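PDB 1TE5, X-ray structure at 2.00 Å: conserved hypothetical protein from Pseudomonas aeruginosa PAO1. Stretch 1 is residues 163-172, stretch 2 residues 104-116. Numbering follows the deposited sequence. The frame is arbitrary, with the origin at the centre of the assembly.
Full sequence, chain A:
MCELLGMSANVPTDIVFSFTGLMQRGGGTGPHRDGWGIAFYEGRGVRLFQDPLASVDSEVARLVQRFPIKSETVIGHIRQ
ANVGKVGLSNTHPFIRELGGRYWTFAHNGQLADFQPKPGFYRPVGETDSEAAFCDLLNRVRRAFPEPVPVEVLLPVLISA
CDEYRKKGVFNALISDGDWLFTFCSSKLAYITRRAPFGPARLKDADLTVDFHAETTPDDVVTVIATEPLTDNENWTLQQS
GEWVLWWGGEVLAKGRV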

# COMPACT_ATOMS: atom_id res chain seq x y z
N GLU A 163 16.51 -15.29 -17.22
CA GLU A 163 15.51 -15.75 -18.16
C GLU A 163 14.67 -14.62 -18.74
O GLU A 163 14.29 -14.66 -19.91
CB GLU A 163 14.57 -16.76 -17.51
CG GLU A 163 15.05 -18.20 -17.59
CD GLU A 163 13.89 -19.17 -17.47
OE1 GLU A 163 12.97 -19.09 -18.32
OE2 GLU A 163 13.90 -19.99 -16.53
N TYR A 164 14.30 -13.67 -17.89
CA TYR A 164 13.49 -12.54 -18.31
C TYR A 164 14.24 -11.65 -19.30
O TYR A 164 13.65 -11.14 -20.25
CB TYR A 164 13.03 -11.72 -17.10
CG TYR A 164 12.25 -12.49 -16.06
CD1 TYR A 164 11.51 -13.62 -16.40
CD2 TYR A 164 12.29 -12.11 -14.72
CE1 TYR A 164 10.83 -14.35 -15.43
CE2 TYR A 164 11.61 -12.83 -13.75
CZ TYR A 164 10.89 -13.95 -14.10
OH TYR A 164 10.26 -14.70 -13.14
N ARG A 165 15.54 -11.47 -19.08
CA ARG A 165 16.36 -10.63 -19.96
C ARG A 165 16.53 -11.26 -21.35
O ARG A 165 16.93 -10.59 -22.30
CB ARG A 165 17.71 -10.29 -19.31
CG ARG A 165 18.81 -11.33 -19.45
CD ARG A 165 19.87 -11.09 -18.38
NE ARG A 165 21.25 -11.30 -18.84
CZ ARG A 165 21.94 -10.40 -19.53
NH1 ARG A 165 23.19 -10.66 -19.89
NH2 ARG A 165 21.39 -9.24 -19.87
N LYS A 166 16.26 -12.55 -21.45
CA LYS A 166 16.35 -13.26 -22.72
C LYS A 166 15.15 -12.87 -23.60
O LYS A 166 15.17 -13.07 -24.81
CB LYS A 166 16.42 -14.78 -22.47
CG LYS A 166 16.27 -15.67 -23.71
CD LYS A 166 14.81 -16.09 -23.92
CE LYS A 166 14.59 -16.80 -25.25
NZ LYS A 166 13.14 -17.10 -25.45
N LYS A 167 14.12 -12.29 -22.98
CA LYS A 167 12.93 -11.86 -23.71
C LYS A 167 12.76 -10.34 -23.82
O LYS A 167 11.74 -9.86 -24.32
CB LYS A 167 11.67 -12.49 -23.11
CG LYS A 167 11.50 -13.96 -23.45
CD LYS A 167 10.31 -14.57 -22.74
CE LYS A 167 10.24 -16.08 -23.00
NZ LYS A 167 9.24 -16.76 -22.12
N GLY A 168 13.77 -9.59 -23.39
CA GLY A 168 13.70 -8.14 -23.46
C GLY A 168 14.54 -7.45 -22.40
O GLY A 168 15.41 -8.07 -21.79
N VAL A 169 14.31 -6.15 -22.21
CA VAL A 169 15.04 -5.36 -21.22
C VAL A 169 14.47 -5.65 -19.83
O VAL A 169 13.26 -5.51 -19.61
CB VAL A 169 14.91 -3.84 -21.48
CG1 VAL A 169 15.62 -3.05 -20.37
CG2 VAL A 169 15.49 -3.48 -22.84
N PHE A 170 15.33 -6.03 -18.90
CA PHE A 170 14.87 -6.31 -17.55
C PHE A 170 15.73 -5.70 -16.45
O PHE A 170 16.56 -6.37 -15.85
CB PHE A 170 14.70 -7.81 -17.31
CG PHE A 170 13.90 -8.14 -16.07
CD1 PHE A 170 12.53 -7.94 -16.04
CD2 PHE A 170 14.53 -8.63 -14.94
CE1 PHE A 170 11.79 -8.22 -14.90
CE2 PHE A 170 13.81 -8.92 -13.79
CZ PHE A 170 12.44 -8.71 -13.77
N ASN A 171 15.54 -4.41 -16.21
CA ASN A 171 16.25 -3.71 -15.15
C ASN A 171 15.25 -3.80 -14.01
O ASN A 171 14.07 -3.48 -14.21
CB ASN A 171 16.51 -2.26 -15.54
CG ASN A 171 17.33 -2.13 -16.81
OD1 ASN A 171 18.50 -2.48 -16.83
ND2 ASN A 171 16.70 -1.65 -17.88
N ALA A 172 15.67 -4.27 -12.85
CA ALA A 172 14.74 -4.41 -11.74
C ALA A 172 15.31 -4.14 -10.36
O ALA A 172 16.52 -4.19 -10.15
CB ALA A 172 14.11 -5.79 -11.78
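Stretch 2 (104-116) TFAHNGQLADFQP

Two chain segments distant in sequence often associate by running antiparallel and exchanging backbone hydrogen bonds, with side chains filling the gaps; residues 104-116, laid against 163-172, give a compact example. Stretch 2 enters as a β-strand, 104-108, continues as extended loop through Ala112, takes a left-handed turn in its backbone angles at Asp113, and then goes on through Phe114, and travels backward along stretch 1, from the strand at Ala172 toward the helical turn that carries Tyr164.

Thr104 lies beyond reach. Phe105 brings its ring edge to Phe170, CZ to CZ at 3.6 Å, and Ala106 offers its O to the CA of Ala172 at 3.2 Å, a CA-H...O contact. His107 forms an antiparallel, non-hydrogen-bonded pair with Ala172; its imidazole turns back so that NE2 donates to Val169 O at 3.1 Å, nearly linearly, while Phe170 CD1 lies over one ring face, 3.5 Å from His107 NE2. Asn108 is the hydrogen-bonded partner of Asn171: Asn108 N donates to Asn171 O at 2.9 Å, and Asn108 O accepts from both Asn171 N at 3.1 Å and Asn171 ND2 at 3.3 Å.

At Gly109 the backbones are so close that an ideal CB would lie 2.3 Å from Val169 O, and at its phi/psi of 134/180° a CB would also press on the carbonyl O of Asn108, which by itself calls for glycine. Gln110 O receives a weak bond from Val169 N at 3.0 Å, while its CA-to-CB bond points sideways and the end of its side chain leads away from stretch 1. Leu111 faces Gly168 across a single bridge, their CA atoms 4.4 Å apart, and sends CD2 to within 3.5 Å of Tyr164 O. Ala112 N then closes the backbone ladder on Lys167 O at 2.7 Å, almost straight.

Beyond this point side chains take over. Lys167, fully extended after chi1, passes Asp113, with CD 3.5 Å from Asp113 O, and lies near the ring edge of Phe114. That ring directs its edge toward the face of Tyr164, with Phe114 CE2 3.4 Å from Tyr164 CD1.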

# COMPACT_ATOMS: atom_id res chain seq x y z
N THR A 104 8.81 -5.76 -2.47
CA THR A 104 8.57 -4.61 -3.35
C THR A 104 9.33 -4.84 -4.66
O THR A 104 10.48 -5.28 -4.65
CB THR A 104 9.00 -3.28 -2.67
OG1 THR A 104 8.13 -3.01 -1.55
CG2 THR A 104 8.90 -2.12 -3.63
N PHE A 105 8.69 -4.56 -5.79
CA PHE A 105 9.29 -4.78 -7.10
C PHE A 105 9.09 -3.61 -8.08
O PHE A 105 7.99 -3.07 -8.21
CB PHE A 105 8.69 -6.06 -7.68
CG PHE A 105 9.18 -6.43 -9.05
CD1 PHE A 105 10.27 -7.27 -9.22
CD2 PHE A 105 8.49 -6.02 -10.19
CE1 PHE A 105 10.66 -7.71 -10.49
CE2 PHE A 105 8.88 -6.45 -11.47
CZ PHE A 105 9.96 -7.29 -11.61
N ALA A 106 10.16 -3.23 -8.77
CA ALA A 106 10.09 -2.16 -9.75
C ALA A 106 10.88 -2.63 -10.97
O ALA A 106 12.02 -3.08 -10.83
CB ALA A 106 10.66 -0.88 -9.19
N HIS A 107 10.27 -2.55 -12.14
CA HIS A 107 10.90 -2.99 -13.38
C HIS A 107 10.86 -1.93 -14.49
O HIS A 107 9.84 -1.29 -14.74
CB HIS A 107 10.19 -4.26 -13.83
CG HIS A 107 10.44 -4.58 -15.28
ND1 HIS A 107 9.43 -4.97 -16.14
CD2 HIS A 107 11.57 -4.57 -16.01
CE1 HIS A 107 9.95 -5.20 -17.34
NE2 HIS A 107 11.24 -4.96 -17.29
N ASN A 108 12.01 -1.73 -15.13
CA ASN A 108 12.13 -0.79 -16.23
C ASN A 108 12.55 -1.59 -17.45
O ASN A 108 13.53 -2.32 -17.41
CB ASN A 108 13.20 0.26 -15.92
CG ASN A 108 13.48 1.16 -17.11
OD1 ASN A 108 14.59 1.16 -17.66
ND2 ASN A 108 12.47 1.91 -17.53
N GLY A 109 11.77 -1.49 -18.52
CA GLY A 109 12.09 -2.23 -19.72
C GLY A 109 10.87 -2.91 -20.30
O GLY A 109 9.78 -2.79 -19.74
N GLN A 110 11.05 -3.61 -21.41
CA GLN A 110 9.94 -4.30 -22.06
C GLN A 110 10.25 -5.76 -22.34
O GLN A 110 11.36 -6.10 -22.75
CB GLN A 110 9.59 -3.59 -23.37
CG GLN A 110 9.36 -2.10 -23.24
CD GLN A 110 9.11 -1.44 -24.58
OE1 GLN A 110 9.60 -1.90 -25.61
NE2 GLN A 110 8.33 -0.36 -24.57
N LEU A 111 9.25 -6.62 -22.13
CA LEU A 111 9.40 -8.06 -22.35
C LEU A 111 8.51 -8.54 -23.49
O LEU A 111 7.30 -8.30 -23.48
CB LEU A 111 9.06 -8.83 -21.08
CG LEU A 111 9.83 -8.42 -19.82
CD1 LEU A 111 9.36 -9.23 -18.63
CD2 LEU A 111 11.33 -8.59 -20.03
N ALA A 112 9.10 -9.22 -24.47
CA ALA A 112 8.35 -9.73 -25.61
C ALA A 112 8.02 -11.21 -25.45
O ALA A 112 8.85 -11.99 -24.98
CB ALA A 112 9.13 -9.51 -26.89
N ASP A 113 6.82 -11.59 -25.88
CA ASP A 113 6.35 -12.97 -25.79
C ASP A 113 6.60 -13.57 -24.40
O ASP A 113 7.20 -14.64 -24.26
CB ASP A 113 7.04 -13.83 -26.87
CG ASP A 113 6.39 -15.19 -27.04
OD1 ASP A 113 6.97 -16.20 -26.55
OD2 ASP A 113 5.31 -15.25 -27.66
N PHE A 114 6.16 -12.84 -23.38
CA PHE A 114 6.33 -13.27 -22.00
C PHE A 114 5.00 -13.85 -21.53
O PHE A 114 4.00 -13.14 -21.46
CB PHE A 114 6.74 -12.09 -21.12
CG PHE A 114 7.18 -12.49 -19.75
CD1 PHE A 114 6.50 -12.02 -18.63
CD2 PHE A 114 8.26 -13.35 -19.57
CE1 PHE A 114 6.88 -12.40 -17.35
CE2 PHE A 114 8.65 -13.74 -18.29
CZ PHE A 114 7.96 -13.27 -17.18
N GLN A 115 5.01 -15.14 -21.20
CA GLN A 115 3.79 -15.83 -20.77
C GLN A 115 4.03 -16.87 -19.67
O GLN A 115 3.79 -18.07 -19.86
CB GLN A 115 3.13 -16.50 -21.99
CG GLN A 115 4.11 -16.95 -23.10
CD GLN A 115 5.08 -18.06 -22.67
OE1 GLN A 115 4.91 -19.23 -23.04
NE2 GLN A 115 6.11 -17.69 -21.91
N PRO A 116 4.41 -16.42 -18.47
CA PRO A 116 4.66 -17.32 -17.34
C PRO A 116 3.46 -18.17 -16.96
O PRO A 116 2.32 -17.76 -17.16
CB PRO A 116 5.04 -16.35 -16.22
CG PRO A 116 4.20 -15.16 -16.53
CD PRO A 116 4.40 -15.01 -18.02